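Local coordinates for putative acyl-[acyl-carrier-protein]--UDP-N-acetylglucosamine O-acyltransferase (Bacteroides fragilis, PDB 4R36), which probably catalyses transfer of an acyl chain from acyl carrier protein onto UDP-N-acetylglucosamine, as LpxA acyltransferases do at the start of lipid A synthesis, at residues Y232-Q237 with S243-K248. Sequence-based numbering, arbitrary orientation.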
loop_
_atom_site.group_PDB
_atom_site.type_symbol
_atom_site.label_atom_id
_atom_site.label_comp_id
_atom_site.label_asym_id
_atom_site.label_seq_id
_atom_site.Cartn_x
_atom_site.Cartn_y
_atom_site.Cartn_z
ATOM N N TYR A 232 -2.632 -28.645 16.925
ATOM C CA TYR A 232 -1.623 -27.591 16.911
ATOM C C TYR A 232 -0.810 -27.425 18.161
ATOM O O TYR A 232 0.339 -26.981 18.090
ATOM C CB TYR A 232 -2.214 -26.273 16.428
ATOM C CG TYR A 232 -2.402 -26.268 14.931
ATOM C CD1 TYR A 232 -1.324 -26.267 14.086
ATOM C CD2 TYR A 232 -3.688 -26.255 14.360
ATOM C CE1 TYR A 232 -1.487 -26.347 12.693
ATOM C CE2 TYR A 232 -3.877 -26.246 12.982
ATOM C CZ TYR A 232 -2.759 -26.270 12.143
ATOM O OH TYR A 232 -2.843 -26.257 10.773
ATOM N N ARG A 233 -1.351 -27.810 19.295
ATOM C CA ARG A 233 -0.516 -27.984 20.524
ATOM C C ARG A 233 0.537 -29.007 20.338
ATOM O O ARG A 233 1.652 -28.817 20.726
ATOM C CB ARG A 233 -1.332 -28.332 21.786
ATOM C CG ARG A 233 -2.214 -27.245 22.254
ATOM C CD ARG A 233 -3.086 -27.600 23.490
ATOM N NE ARG A 233 -4.057 -26.510 23.621
ATOM C CZ ARG A 233 -5.390 -26.586 23.563
ATOM N NH1 ARG A 233 -6.024 -27.747 23.421
ATOM N NH2 ARG A 233 -6.109 -25.464 23.677
ATOM N N ILE A 234 0.205 -30.133 19.708
ATOM C CA ILE A 234 1.179 -31.120 19.390
ATOM C C ILE A 234 2.196 -30.580 18.399
ATOM O O ILE A 234 3.365 -30.822 18.543
ATOM C CB ILE A 234 0.538 -32.413 18.832
ATOM C CG1 ILE A 234 -0.209 -33.134 19.957
ATOM C CG2 ILE A 234 1.597 -33.341 18.223
ATOM C CD1 ILE A 234 -1.236 -34.139 19.452
ATOM N N ILE A 235 1.736 -29.902 17.355
ATOM C CA ILE A 235 2.633 -29.469 16.308
ATOM C C ILE A 235 3.590 -28.360 16.762
ATOM O O ILE A 235 4.762 -28.395 16.465
ATOM C CB ILE A 235 1.815 -29.052 15.027
ATOM C CG1 ILE A 235 1.241 -30.294 14.378
ATOM C CG2 ILE A 235 2.698 -28.326 14.004
ATOM C CD1 ILE A 235 0.037 -30.044 13.518
ATOM N N TYR A 236 3.079 -27.382 17.472
ATOM C CA TYR A 236 3.853 -26.203 17.769
ATOM C C TYR A 236 4.363 -26.183 19.203
ATOM O O TYR A 236 5.341 -25.510 19.440
ATOM C CB TYR A 236 3.032 -24.932 17.556
ATOM C CG TYR A 236 2.985 -24.507 16.122
ATOM C CD1 TYR A 236 4.114 -23.941 15.475
ATOM C CD2 TYR A 236 1.846 -24.618 15.404
ATOM C CE1 TYR A 236 4.065 -23.562 14.142
ATOM C CE2 TYR A 236 1.787 -24.235 14.046
ATOM C CZ TYR A 236 2.890 -23.689 13.431
ATOM O OH TYR A 236 2.800 -23.297 12.073
ATOM N N GLN A 237 3.718 -26.857 20.148
ATOM C CA GLN A 237 4.012 -26.616 21.582
ATOM C C GLN A 237 4.473 -27.872 22.323
ATOM O O GLN A 237 4.504 -27.878 23.503
ATOM C CB GLN A 237 2.775 -26.044 22.266
ATOM C CG GLN A 237 2.401 -24.736 21.591
ATOM C CD GLN A 237 1.191 -24.055 22.135
ATOM O OE1 GLN A 237 0.116 -24.594 22.164
ATOM N NE2 GLN A 237 1.361 -22.818 22.524
ATOM N N SER A 243 7.899 -34.517 11.661
ATOM C CA SER A 243 7.496 -35.891 11.484
ATOM C C SER A 243 6.873 -36.501 12.694
ATOM O O SER A 243 5.868 -37.218 12.587
ATOM C CB SER A 243 8.677 -36.780 11.113
ATOM O OG SER A 243 8.868 -36.665 9.748
ATOM N N ASP A 244 7.526 -36.320 13.817
ATOM C CA ASP A 244 7.056 -36.934 15.050
ATOM C C ASP A 244 5.790 -36.315 15.478
ATOM O O ASP A 244 4.942 -36.990 16.060
ATOM C CB ASP A 244 8.047 -36.774 16.198
ATOM C CG ASP A 244 9.328 -37.634 16.019
ATOM O OD1 ASP A 244 9.403 -38.488 15.093
ATOM O OD2 ASP A 244 10.232 -37.373 16.858
ATOM N N ALA A 245 5.621 -35.022 15.227
ATOM C CA ALA A 245 4.411 -34.349 15.642
ATOM C C ALA A 245 3.252 -34.922 14.810
ATOM O O ALA A 245 2.146 -35.139 15.341
ATOM C CB ALA A 245 4.464 -32.826 15.457
ATOM N N LEU A 246 3.469 -35.067 13.514
ATOM C CA LEU A 246 2.383 -35.502 12.675
ATOM C C LEU A 246 2.022 -36.942 12.989
ATOM O O LEU A 246 0.856 -37.276 13.023
ATOM C CB LEU A 246 2.660 -35.257 11.229
ATOM C CG LEU A 246 2.958 -33.824 10.763
ATOM C CD1 LEU A 246 3.275 -33.780 9.262
ATOM C CD2 LEU A 246 1.831 -32.890 11.116
ATOM N N THR A 247 3.014 -37.761 13.284
ATOM C CA THR A 247 2.752 -39.115 13.799
ATOM C C THR A 247 1.877 -39.082 15.009
ATOM O O THR A 247 0.893 -39.822 15.065
ATOM C CB THR A 247 4.070 -39.846 14.106
ATOM O OG1 THR A 247 4.762 -40.014 12.885
ATOM C CG2 THR A 247 3.842 -41.223 14.797
ATOM N N LYS A 248 2.190 -38.249 16.001
ATOM C CA LYS A 248 1.418 -38.195 17.189
ATOM C C LYS A 248 -0.011 -37.653 16.978
ATOM O O LYS A 248 -1.017 -38.158 17.570
ATOM C CB LYS A 248 2.119 -37.355 18.224
ATOM C CG LYS A 248 1.475 -37.383 19.621
ATOM C CD LYS A 248 2.338 -36.664 20.623
ATOM C CE LYS A 248 1.953 -37.088 22.028
ATOM N NZ LYS A 248 2.150 -35.970 22.959
#
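I235 works in two directions: its CG2 lies over one face of the Y236 ring, 4.0 Å above the plane and displaced toward the rim, in a ring that stacks with Y207, while its CG1 branch reaches helix 242-252. With CG1 anti to the carbonyl carbon (chi1 -71°) and the chain extended beyond it, CD1 meets L246 CD2 at 4.1 Å, the side chains crossing at a slant. A245 is the small residue between the helices. Its CB points into 232-237, resting 3.9 Å from I235 CA and against the carbonyl oxygen of I234. With only a methyl there, the CA atoms of I235 and A245 can come within 5.2 Å. The CG2 methyl of I234, set opposite the backbone N by chi1 of -70° for CG1, lies 3.4 Å from A245 O and 4.0 Å from K248 CB. K248 CD runs past the same methyl. No hydrogen bond joins the segments; the contact is van der Waals packing, mostly aliphatic, with two methyls against backbone carbonyl oxygens. The axes approach to 8.7 Å at 167°, making a nearly antiparallel helical hairpin. V249, one turn beyond A245, touches both isoleucines. This hairpin belongs to the C-terminal helical region after the left-handed beta-helix, away from the UDP-N-acetylglucosamine and calcium sites. Helix 257-267 packs against it through I262, I266 and R267, and Y236 links it to strand 206-210.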